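Local coordinates for putative amidohydrolase/peptidase (Burkholderia cenocepacia, PDB 4WJB), which probably hydrolyses carbon-nitrogen bonds other than peptide bonds, as a zinc-dependent amidohydrolase of the peptidase M20 family, at residues Leu47-Val59 with Thr175-Gly187. Numbering follows the deposited sequence.
Sequences LTDLDRESRDLFV and TIGEELERIGYAG
R55 lies over one face of the Y185 ring, its CD 4.1 Å from the ring centroid and almost on the normal. The guanidinium continues across the same ring as a cation-pi partner, but its plane is turned 70° from that of the ring, so NH1 approaches CD2 with an edge instead of stacking flat. At the rim of the ring the hydroxyl OH donates to D56 OD1 (2.7 Å), reaching the anti side of a carboxylate turned 26° from the ring plane. The R52 guanidinium has I183 CA over the centre of one face, and a water links its NH1 to R182 O. R182, bent at chi3 (67°), has I183 CG2 over one face but offset toward the rim; its NH1 forms a salt bridge with D49 OD1 (2.9 Å), which it meets from above the carboxylate plane, and NH2 donates to L47 O (3.0 Å). R182 NE donates to E179 OE1, which also forms a salt bridge with R145. L47 inserts its two methyls separately: CD2 meets L180 CD2 (3.7 Å) and I183 CD1, while CD1 rests near E179 CB and I176 CG2, joining the loop before helix 49-64 to helix 176-183. A Schellman motif at G184 leads the chain on to Y185. R55 is further secured by a salt bridge from NE to D51 OD2 and hydrogen bonds from NH1 to G75 O and NH2 to T139 OG1. D49 OD1 also takes a weak bond from R52 NH1, and its charge probably offsets the like charges of R52 NH1 and R182 NH1, 4.4 Å apart.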
loop_
_atom_site.group_PDB
_atom_site.type_symbol
_atom_site.label_atom_id
_atom_site.label_comp_id
_atom_site.label_asym_id
_atom_site.label_seq_id
_atom_site.Cartn_x
_atom_site.Cartn_y
_atom_site.Cartn_z
ATOM N N LEU A 47 -11.639 -10.253 33.712
ATOM C CA LEU A 47 -11.538 -11.485 34.498
ATOM C C LEU A 47 -10.134 -11.774 35.031
ATOM O O LEU A 47 -9.859 -12.881 35.499
ATOM C CB LEU A 47 -12.045 -12.676 33.681
ATOM C CG LEU A 47 -13.482 -12.477 33.195
ATOM C CD1 LEU A 47 -14.017 -13.732 32.513
ATOM C CD2 LEU A 47 -14.394 -12.027 34.345
ATOM N N THR A 48 -9.255 -10.776 34.975
ATOM C CA THR A 48 -7.998 -10.834 35.716
ATOM C C THR A 48 -8.273 -10.572 37.199
ATOM O O THR A 48 -9.390 -10.219 37.569
ATOM C CB THR A 48 -6.982 -9.799 35.198
ATOM O OG1 THR A 48 -7.551 -8.484 35.298
ATOM C CG2 THR A 48 -6.612 -10.094 33.736
ATOM N N ASP A 49 -7.257 -10.733 38.043
ATOM C CA ASP A 49 -7.401 -10.403 39.460
ATOM C C ASP A 49 -7.654 -8.905 39.657
ATOM O O ASP A 49 -8.325 -8.499 40.609
ATOM C CB ASP A 49 -6.164 -10.841 40.248
ATOM C CG ASP A 49 -6.192 -12.318 40.604
ATOM O OD1 ASP A 49 -7.280 -12.926 40.521
ATOM O OD2 ASP A 49 -5.133 -12.866 40.979
ATOM N N LEU A 50 -7.125 -8.088 38.751
ATOM C CA LEU A 50 -7.377 -6.650 38.788
ATOM C C LEU A 50 -8.837 -6.338 38.475
ATOM O O LEU A 50 -9.432 -5.444 39.081
ATOM C CB LEU A 50 -6.451 -5.920 37.809
ATOM C CG LEU A 50 -4.991 -5.841 38.259
ATOM C CD1 LEU A 50 -4.104 -5.325 37.134
ATOM C CD2 LEU A 50 -4.854 -4.961 39.499
ATOM N N ASP A 51 -9.412 -7.068 37.524
ATOM C CA ASP A 51 -10.828 -6.922 37.211
ATOM C C ASP A 51 -11.670 -7.342 38.418
ATOM O O ASP A 51 -12.647 -6.682 38.773
ATOM C CB ASP A 51 -11.205 -7.754 35.981
ATOM C CG ASP A 51 -12.638 -7.520 35.534
ATOM O OD1 ASP A 51 -13.164 -6.417 35.797
ATOM O OD2 ASP A 51 -13.237 -8.428 34.913
ATOM N N ARG A 52 -11.273 -8.452 39.031
ATOM C CA ARG A 52 -11.929 -8.977 40.226
ATOM C C ARG A 52 -11.916 -7.959 41.368
ATOM O O ARG A 52 -12.929 -7.754 42.042
ATOM C CB ARG A 52 -11.242 -10.276 40.666
ATOM C CG ARG A 52 -11.758 -10.886 41.968
ATOM C CD ARG A 52 -10.684 -11.795 42.549
ATOM N NE ARG A 52 -11.221 -12.947 43.262
ATOM C CZ ARG A 52 -10.545 -14.078 43.458
ATOM N NH1 ARG A 52 -9.310 -14.207 42.979
ATOM N NH2 ARG A 52 -11.105 -15.083 44.123
ATOM N N GLU A 53 -10.763 -7.332 41.584
ATOM C CA GLU A 53 -10.633 -6.325 42.630
ATOM C C GLU A 53 -11.574 -5.160 42.357
ATOM O O GLU A 53 -12.223 -4.646 43.267
ATOM C CB GLU A 53 -9.191 -5.826 42.739
ATOM C CG GLU A 53 -8.994 -4.807 43.850
ATOM C CD GLU A 53 -7.572 -4.287 43.932
ATOM O OE1 GLU A 53 -6.709 -4.759 43.156
ATOM O OE2 GLU A 53 -7.319 -3.408 44.782
ATOM N N SER A 54 -11.649 -4.760 41.092
ATOM C CA SER A 54 -12.537 -3.683 40.672
ATOM C C SER A 54 -14.003 -4.051 40.893
ATOM O O SER A 54 -14.805 -3.237 41.365
ATOM C CB SER A 54 -12.295 -3.345 39.199
ATOM O OG SER A 54 -13.180 -2.325 38.775
ATOM N N ARG A 55 -14.348 -5.283 40.539
ATOM C CA ARG A 55 -15.706 -5.786 40.734
ATOM C C ARG A 55 -16.064 -5.827 42.223
ATOM O O ARG A 55 -17.145 -5.397 42.628
ATOM C CB ARG A 55 -15.850 -7.178 40.112
ATOM C CG ARG A 55 -15.831 -7.193 38.582
ATOM C CD ARG A 55 -15.485 -8.580 38.040
ATOM N NE ARG A 55 -15.823 -8.698 36.623
ATOM C CZ ARG A 55 -16.933 -9.270 36.173
ATOM N NH1 ARG A 55 -17.810 -9.786 37.030
ATOM N NH2 ARG A 55 -17.171 -9.327 34.870
ATOM N N ASP A 56 -15.146 -6.347 43.029
ATOM C CA ASP A 56 -15.362 -6.461 44.471
ATOM C C ASP A 56 -15.591 -5.103 45.125
ATOM O O ASP A 56 -16.405 -4.972 46.046
ATOM C CB ASP A 56 -14.173 -7.149 45.148
ATOM C CG ASP A 56 -14.112 -8.636 44.858
ATOM O OD1 ASP A 56 -15.097 -9.182 44.325
ATOM O OD2 ASP A 56 -13.076 -9.260 45.180
ATOM N N LEU A 57 -14.850 -4.101 44.662
ATOM C CA LEU A 57 -14.964 -2.750 45.204
ATOM C C LEU A 57 -16.313 -2.130 44.846
ATOM O O LEU A 57 -16.952 -1.493 45.682
ATOM C CB LEU A 57 -13.823 -1.866 44.695
ATOM C CG LEU A 57 -13.682 -0.500 45.364
ATOM C CD1 LEU A 57 -13.515 -0.686 46.859
ATOM C CD2 LEU A 57 -12.490 0.254 44.793
ATOM N N PHE A 58 -16.745 -2.322 43.605
ATOM C CA PHE A 58 -18.054 -1.834 43.185
ATOM C C PHE A 58 -19.154 -2.495 44.007
ATOM O O PHE A 58 -20.086 -1.840 44.479
ATOM C CB PHE A 58 -18.283 -2.098 41.692
ATOM C CG PHE A 58 -19.697 -1.850 41.253
ATOM C CD1 PHE A 58 -20.138 -0.566 41.005
ATOM C CD2 PHE A 58 -20.590 -2.904 41.112
ATOM C CE1 PHE A 58 -21.452 -0.329 40.609
ATOM C CE2 PHE A 58 -21.899 -2.676 40.716
ATOM C CZ PHE A 58 -22.328 -1.383 40.464
ATOM N N VAL A 59 -19.037 -3.806 44.163
ATOM C CA VAL A 59 -20.011 -4.576 44.905
ATOM C C VAL A 59 -20.062 -4.080 46.350
ATOM O O VAL A 59 -21.143 -3.911 46.914
ATOM C CB VAL A 59 -19.687 -6.082 44.846
ATOM C CG1 VAL A 59 -20.333 -6.830 46.007
ATOM C CG2 VAL A 59 -20.147 -6.654 43.515
ATOM N N THR A 175 -11.076 -20.408 29.419
ATOM C CA THR A 175 -12.363 -19.897 28.961
ATOM C C THR A 175 -12.950 -18.866 29.923
ATOM O O THR A 175 -12.546 -18.776 31.085
ATOM C CB THR A 175 -13.394 -21.030 28.776
ATOM O OG1 THR A 175 -13.800 -21.524 30.060
ATOM C CG2 THR A 175 -12.808 -22.165 27.951
ATOM N N ILE A 176 -13.903 -18.088 29.421
ATOM C CA ILE A 176 -14.598 -17.099 30.232
ATOM C C ILE A 176 -15.286 -17.783 31.409
ATOM O O ILE A 176 -15.221 -17.306 32.545
ATOM C CB ILE A 176 -15.620 -16.306 29.387
ATOM C CG1 ILE A 176 -14.898 -15.215 28.585
ATOM C CG2 ILE A 176 -16.708 -15.690 30.272
ATOM C CD1 ILE A 176 -15.819 -14.337 27.748
ATOM N N GLY A 177 -15.914 -18.924 31.139
ATOM C CA GLY A 177 -16.548 -19.705 32.185
ATOM C C GLY A 177 -15.574 -20.103 33.279
ATOM O O GLY A 177 -15.875 -19.977 34.468
ATOM N N GLU A 178 -14.399 -20.576 32.881
ATOM C CA GLU A 178 -13.397 -21.013 33.847
ATOM C C GLU A 178 -12.889 -19.841 34.682
ATOM O O GLU A 178 -12.721 -19.963 35.900
ATOM C CB GLU A 178 -12.239 -21.719 33.133
ATOM C CG GLU A 178 -12.624 -23.106 32.629
ATOM C CD GLU A 178 -11.688 -23.654 31.567
ATOM O OE1 GLU A 178 -10.735 -22.955 31.162
ATOM O OE2 GLU A 178 -11.910 -24.803 31.137
ATOM N N GLU A 179 -12.676 -18.700 34.036
ATOM C CA GLU A 179 -12.167 -17.525 34.732
ATOM C C GLU A 179 -13.214 -16.901 35.658
ATOM O O GLU A 179 -12.875 -16.385 36.729
ATOM C CB GLU A 179 -11.657 -16.492 33.722
ATOM C CG GLU A 179 -10.316 -16.868 33.103
ATOM C CD GLU A 179 -9.198 -16.937 34.135
ATOM O OE1 GLU A 179 -8.622 -15.879 34.462
ATOM O OE2 GLU A 179 -8.896 -18.044 34.627
ATOM N N LEU A 180 -14.480 -16.947 35.247
ATOM C CA LEU A 180 -15.575 -16.514 36.109
ATOM C C LEU A 180 -15.570 -17.313 37.412
ATOM O O LEU A 180 -15.726 -16.757 38.500
ATOM C CB LEU A 180 -16.921 -16.673 35.396
ATOM C CG LEU A 180 -17.243 -15.643 34.311
ATOM C CD1 LEU A 180 -18.557 -15.974 33.607
ATOM C CD2 LEU A 180 -17.283 -14.238 34.895
ATOM N N GLU A 181 -15.382 -18.622 37.291
ATOM C CA GLU A 181 -15.367 -19.487 38.462
ATOM C C GLU A 181 -14.165 -19.174 39.349
ATOM O O GLU A 181 -14.276 -19.167 40.576
ATOM C CB GLU A 181 -15.354 -20.958 38.041
ATOM C CG GLU A 181 -15.537 -21.932 39.191
ATOM C CD GLU A 181 -15.557 -23.374 38.726
ATOM O OE1 GLU A 181 -15.453 -23.608 37.501
ATOM O OE2 GLU A 181 -15.688 -24.274 39.584
ATOM N N ARG A 182 -13.024 -18.903 38.720
ATOM C CA ARG A 182 -11.791 -18.614 39.450
ATOM C C ARG A 182 -11.921 -17.377 40.339
ATOM O O ARG A 182 -11.484 -17.391 41.491
ATOM C CB ARG A 182 -10.620 -18.427 38.475
ATOM C CG ARG A 182 -9.268 -18.271 39.151
ATOM C CD ARG A 182 -8.149 -17.965 38.144
ATOM N NE ARG A 182 -8.310 -16.644 37.538
ATOM C CZ ARG A 182 -7.888 -15.514 38.097
ATOM N NH1 ARG A 182 -7.281 -15.551 39.279
ATOM N NH2 ARG A 182 -8.073 -14.351 37.484
ATOM N N ILE A 183 -12.511 -16.314 39.807
ATOM C CA ILE A 183 -12.572 -15.055 40.546
ATOM C C ILE A 183 -13.876 -14.884 41.327
ATOM O O ILE A 183 -14.089 -13.853 41.955
ATOM C CB ILE A 183 -12.385 -13.835 39.620
ATOM C CG1 ILE A 183 -13.565 -13.694 38.655
ATOM C CG2 ILE A 183 -11.061 -13.939 38.868
ATOM C CD1 ILE A 183 -13.665 -12.326 38.033
ATOM N N GLY A 184 -14.736 -15.897 41.295
ATOM C CA GLY A 184 -15.923 -15.904 42.133
ATOM C C GLY A 184 -17.113 -15.151 41.570
ATOM O O GLY A 184 -17.977 -14.694 42.329
ATOM N N TYR A 185 -17.168 -15.029 40.245
ATOM C CA TYR A 185 -18.283 -14.365 39.575
ATOM C C TYR A 185 -19.010 -15.275 38.578
ATOM O O TYR A 185 -19.633 -14.799 37.626
ATOM C CB TYR A 185 -17.793 -13.086 38.879
ATOM C CG TYR A 185 -17.607 -11.958 39.863
ATOM C CD1 TYR A 185 -16.409 -11.797 40.545
ATOM C CD2 TYR A 185 -18.648 -11.080 40.146
ATOM C CE1 TYR A 185 -16.242 -10.778 41.466
ATOM C CE2 TYR A 185 -18.490 -10.054 41.061
ATOM C CZ TYR A 185 -17.290 -9.912 41.724
ATOM O OH TYR A 185 -17.131 -8.896 42.643
ATOM N N ALA A 186 -18.935 -16.583 38.802
ATOM C CA ALA A 186 -19.804 -17.510 38.086
ATOM C C ALA A 186 -21.165 -17.489 38.773
ATOM O O ALA A 186 -21.478 -18.369 39.578
ATOM C CB ALA A 186 -19.222 -18.916 38.069
ATOM N N GLY A 187 -21.955 -16.465 38.459
ATOM C CA GLY A 187 -23.226 -16.228 39.119
ATOM C C GLY A 187 -24.303 -17.238 38.782
ATOM O O GLY A 187 -24.175 -18.006 37.826
HETATM O O HOH W 1 -9.204 -17.212 42.913
#